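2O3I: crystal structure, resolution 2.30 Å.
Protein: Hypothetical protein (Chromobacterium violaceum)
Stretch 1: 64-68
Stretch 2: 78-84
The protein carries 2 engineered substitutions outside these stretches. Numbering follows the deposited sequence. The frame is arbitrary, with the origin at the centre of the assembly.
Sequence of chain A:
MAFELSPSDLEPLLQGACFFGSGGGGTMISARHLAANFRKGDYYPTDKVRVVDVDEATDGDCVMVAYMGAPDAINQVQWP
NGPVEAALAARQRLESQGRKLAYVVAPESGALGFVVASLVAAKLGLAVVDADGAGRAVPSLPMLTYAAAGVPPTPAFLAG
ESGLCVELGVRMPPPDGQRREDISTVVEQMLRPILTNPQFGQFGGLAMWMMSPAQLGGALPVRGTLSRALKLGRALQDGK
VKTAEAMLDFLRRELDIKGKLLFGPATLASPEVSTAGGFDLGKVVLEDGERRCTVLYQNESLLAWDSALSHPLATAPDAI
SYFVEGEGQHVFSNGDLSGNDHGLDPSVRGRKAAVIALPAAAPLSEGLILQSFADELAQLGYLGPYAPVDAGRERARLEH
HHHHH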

HETATM    1  N   MSE A  64       4.153   5.143 -19.042  1.00 22.93           N
HETATM    2  CA  MSE A  64       4.818   6.225 -18.333  1.00 22.98           C
HETATM    3  C   MSE A  64       5.816   5.552 -17.401  1.00 22.91           C
HETATM    4  O   MSE A  64       5.487   4.539 -16.775  1.00 23.03           O
HETATM    5  CB  MSE A  64       3.798   7.027 -17.522  1.00 21.95           C
HETATM    6  CG  MSE A  64       4.385   8.162 -16.686  1.00 25.12           C
HETATM    7 SE   MSE A  64       5.168   7.595 -14.992  1.00 34.43          SE
HETATM    8  CE  MSE A  64       3.690   8.112 -13.824  1.00 23.65           C
ATOM      9  N   VAL A  65       7.036   6.079 -17.324  1.00 20.55           N
ATOM     10  CA  VAL A  65       8.028   5.493 -16.427  1.00 21.87           C
ATOM     11  C   VAL A  65       8.756   6.586 -15.669  1.00 22.10           C
ATOM     12  O   VAL A  65       8.968   7.674 -16.197  1.00 20.69           O
ATOM     13  CB  VAL A  65       9.063   4.605 -17.188  1.00 23.53           C
ATOM     14  CG1 VAL A  65       9.959   5.454 -18.098  1.00 21.73           C
ATOM     15  CG2 VAL A  65       9.899   3.842 -16.188  1.00 21.64           C
ATOM     16  N   ALA A  66       9.129   6.307 -14.423  1.00 22.70           N
ATOM     17  CA  ALA A  66       9.828   7.298 -13.613  1.00 23.55           C
ATOM     18  C   ALA A  66      10.350   6.759 -12.288  1.00 24.47           C
ATOM     19  O   ALA A  66      10.237   5.569 -11.979  1.00 24.98           O
ATOM     20  CB  ALA A  66       8.902   8.486 -13.339  1.00 21.88           C
ATOM     21  N   TYR A  67      10.945   7.660 -11.522  1.00 25.06           N
ATOM     22  CA  TYR A  67      11.446   7.349 -10.197  1.00 27.42           C
ATOM     23  C   TYR A  67      10.460   8.068  -9.280  1.00 27.64           C
ATOM     24  O   TYR A  67       9.943   9.128  -9.622  1.00 25.11           O
ATOM     25  CB  TYR A  67      12.860   7.908 -10.005  1.00 28.22           C
ATOM     26  CG  TYR A  67      13.952   6.863 -10.025  1.00 28.29           C
ATOM     27  CD1 TYR A  67      15.079   7.026 -10.830  1.00 28.36           C
ATOM     28  CD2 TYR A  67      13.876   5.728  -9.222  1.00 29.04           C
ATOM     29  CE1 TYR A  67      16.104   6.091 -10.838  1.00 27.77           C
ATOM     30  CE2 TYR A  67      14.904   4.777  -9.219  1.00 28.96           C
ATOM     31  CZ  TYR A  67      16.015   4.969 -10.031  1.00 29.51           C
ATOM     32  OH  TYR A  67      17.039   4.047 -10.033  1.00 28.29           O
HETATM   33  N   MSE A  68      10.188   7.475  -8.126  1.00 31.98           N
HETATM   34  CA  MSE A  68       9.253   8.048  -7.163  1.00 35.19           C
HETATM   35  C   MSE A  68       9.814   7.831  -5.750  1.00 35.33           C
HETATM   36  O   MSE A  68      10.500   6.836  -5.489  1.00 30.93           O
HETATM   37  CB  MSE A  68       7.883   7.362  -7.316  1.00 37.22           C
HETATM   38  CG  MSE A  68       6.790   7.835  -6.363  1.00 43.07           C
HETATM   39 SE   MSE A  68       5.160   6.749  -6.492  1.00 49.79          SE
HETATM   40  CE  MSE A  68       3.888   8.140  -6.922  1.00 48.39           C
ATOM     41  N   GLN A  78      22.850   5.183  -9.147  1.00 39.40           N
ATOM     42  CA  GLN A  78      23.837   5.277 -10.218  1.00 38.07           C
ATOM     43  C   GLN A  78      23.239   4.748 -11.522  1.00 37.24           C
ATOM     44  O   GLN A  78      23.504   5.278 -12.598  1.00 36.59           O
ATOM     45  CB  GLN A  78      25.084   4.460  -9.876  1.00 40.60           C
ATOM     46  CG  GLN A  78      25.955   5.027  -8.773  1.00 43.17           C
ATOM     47  CD  GLN A  78      26.569   6.360  -9.147  1.00 45.81           C
ATOM     48  OE1 GLN A  78      25.947   7.412  -8.986  1.00 46.49           O
ATOM     49  NE2 GLN A  78      27.795   6.323  -9.666  1.00 45.98           N
ATOM     50  N   TRP A  79      22.447   3.683 -11.415  1.00 36.37           N
ATOM     51  CA  TRP A  79      21.786   3.082 -12.575  1.00 35.75           C
ATOM     52  C   TRP A  79      20.288   3.006 -12.269  1.00 33.07           C
ATOM     53  O   TRP A  79      19.896   2.794 -11.128  1.00 33.01           O
ATOM     54  CB  TRP A  79      22.348   1.683 -12.854  1.00 37.15           C
ATOM     55  CG  TRP A  79      23.849   1.623 -12.768  1.00 41.10           C
ATOM     56  CD1 TRP A  79      24.607   1.563 -11.631  1.00 41.96           C
ATOM     57  CD2 TRP A  79      24.772   1.663 -13.860  1.00 42.37           C
ATOM     58  NE1 TRP A  79      25.942   1.564 -11.946  1.00 43.51           N
ATOM     59  CE2 TRP A  79      26.074   1.626 -13.307  1.00 43.51           C
ATOM     60  CE3 TRP A  79      24.627   1.729 -15.251  1.00 42.65           C
ATOM     61  CZ2 TRP A  79      27.225   1.651 -14.097  1.00 43.01           C
ATOM     62  CZ3 TRP A  79      25.770   1.755 -16.037  1.00 44.09           C
ATOM     63  CH2 TRP A  79      27.054   1.717 -15.457  1.00 45.86           C
ATOM     64  N   PRO A  80      19.432   3.190 -13.284  1.00 30.76           N
ATOM     65  CA  PRO A  80      17.984   3.139 -13.062  1.00 29.44           C
ATOM     66  C   PRO A  80      17.387   1.734 -13.024  1.00 28.31           C
ATOM     67  O   PRO A  80      16.487   1.416 -13.801  1.00 25.24           O
ATOM     68  CB  PRO A  80      17.446   3.956 -14.227  1.00 29.96           C
ATOM     69  CG  PRO A  80      18.369   3.560 -15.331  1.00 29.07           C
ATOM     70  CD  PRO A  80      19.739   3.589 -14.669  1.00 30.16           C
ATOM     71  N   ASN A  81      17.882   0.895 -12.120  1.00 27.28           N
ATOM     72  CA  ASN A  81      17.377  -0.469 -12.017  1.00 28.62           C
ATOM     73  C   ASN A  81      15.876  -0.525 -11.750  1.00 27.12           C
ATOM     74  O   ASN A  81      15.160  -1.307 -12.376  1.00 28.88           O
ATOM     75  CB  ASN A  81      18.126  -1.243 -10.925  1.00 28.95           C
ATOM     76  CG  ASN A  81      19.529  -1.636 -11.346  1.00 31.24           C
ATOM     77  OD1 ASN A  81      19.942  -1.379 -12.478  1.00 31.35           O
ATOM     78  ND2 ASN A  81      20.268  -2.267 -10.437  1.00 31.02           N
ATOM     79  N   GLY A  82      15.401   0.303 -10.826  1.00 24.41           N
ATOM     80  CA  GLY A  82      13.980   0.313 -10.509  1.00 25.36           C
ATOM     81  C   GLY A  82      13.091   0.583 -11.713  1.00 23.52           C
ATOM     82  O   GLY A  82      12.222  -0.230 -12.029  1.00 22.19           O
ATOM     83  N   PRO A  83      13.268   1.729 -12.394  1.00 23.09           N
ATOM     84  CA  PRO A  83      12.453   2.058 -13.568  1.00 24.19           C
ATOM     85  C   PRO A  83      12.573   1.005 -14.671  1.00 24.15           C
ATOM     86  O   PRO A  83      11.587   0.645 -15.310  1.00 24.66           O
ATOM     87  CB  PRO A  83      13.002   3.419 -13.995  1.00 24.81           C
ATOM     88  CG  PRO A  83      13.362   4.044 -12.687  1.00 23.65           C
ATOM     89  CD  PRO A  83      14.056   2.899 -11.963  1.00 22.15           C
ATOM     90  N   VAL A  84      13.787   0.519 -14.899  1.00 25.04           N
ATOM     91  CA  VAL A  84      14.004  -0.501 -15.918  1.00 25.32           C
ATOM     92  C   VAL A  84      13.186  -1.748 -15.564  1.00 26.37           C
ATOM     93  O   VAL A  84      12.494  -2.328 -16.411  1.00 25.45           O
ATOM     94  CB  VAL A  84      15.504  -0.876 -16.015  1.00 23.06           C
ATOM     95  CG1 VAL A  84      15.678  -2.119 -16.860  1.00 24.05           C
ATOM     96  CG2 VAL A  84      16.290   0.271 -16.620  1.00 22.51           C
TER

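Stretch 1 is a run of strand that extends beyond both of its ends; stretch 2 is a loop that turns into a helix at Asn81, with Pro80 at the N-cap position. The helix announces itself in the backbone: Val84 N donates to Pro80 O at 3.0 Å, while Asn81 N makes a weak bond to Trp79 O at 2.9 Å. The backbones come nearest at Ala66 and Pro83, whose CA atoms lie 5.9 Å apart. No clear hydrogen bond joins the two stretches, so the contact rests chiefly on packing, and it is small, burying 235 Å² over both sides.

Pro83 is its centre. Its CA-to-CB bond points toward the strand, and its ring meets three consecutive strand residues. Against Tyr67 it sets its CG-CD edge over one face of the aromatic ring, tilted rather than flat: Pro83 CG sits 3.6 Å from the ring centroid and 1° off the normal, an almost ideal CH-pi arrangement, with Pro83 CD 3.4 Å from Tyr67 CE2. Against Val65, CG2 packs 3.8 Å from Pro83 CB. Between them Ala66 turns its CB away and offers backbone instead, its O lying 3.5 Å from Pro83 CG.

Tyr67 reaches the helix start by length rather than by direction. Its CA-to-CB bond points sideways, yet the ring carries OH to 3.3 Å from Pro80 CA and, equally, 3.3 Å from Trp79 O. The hydroxyl is hydrogen-bonded elsewhere in the structure, so its placement here leaves it satisfied. Tyr67 CE1 adds a looser apolar contact with Pro80 CB at 4.2 Å.

Gly82 leaves room beside this ring: an ideal CB would point toward the strand, 3.6 Å from Tyr67 CE2, but would crowd Pro83 CD at 3.0 Å. The rule to read here is economical: one proline on the first turn of a helix can engage a valine, a backbone carbonyl and an aromatic face together.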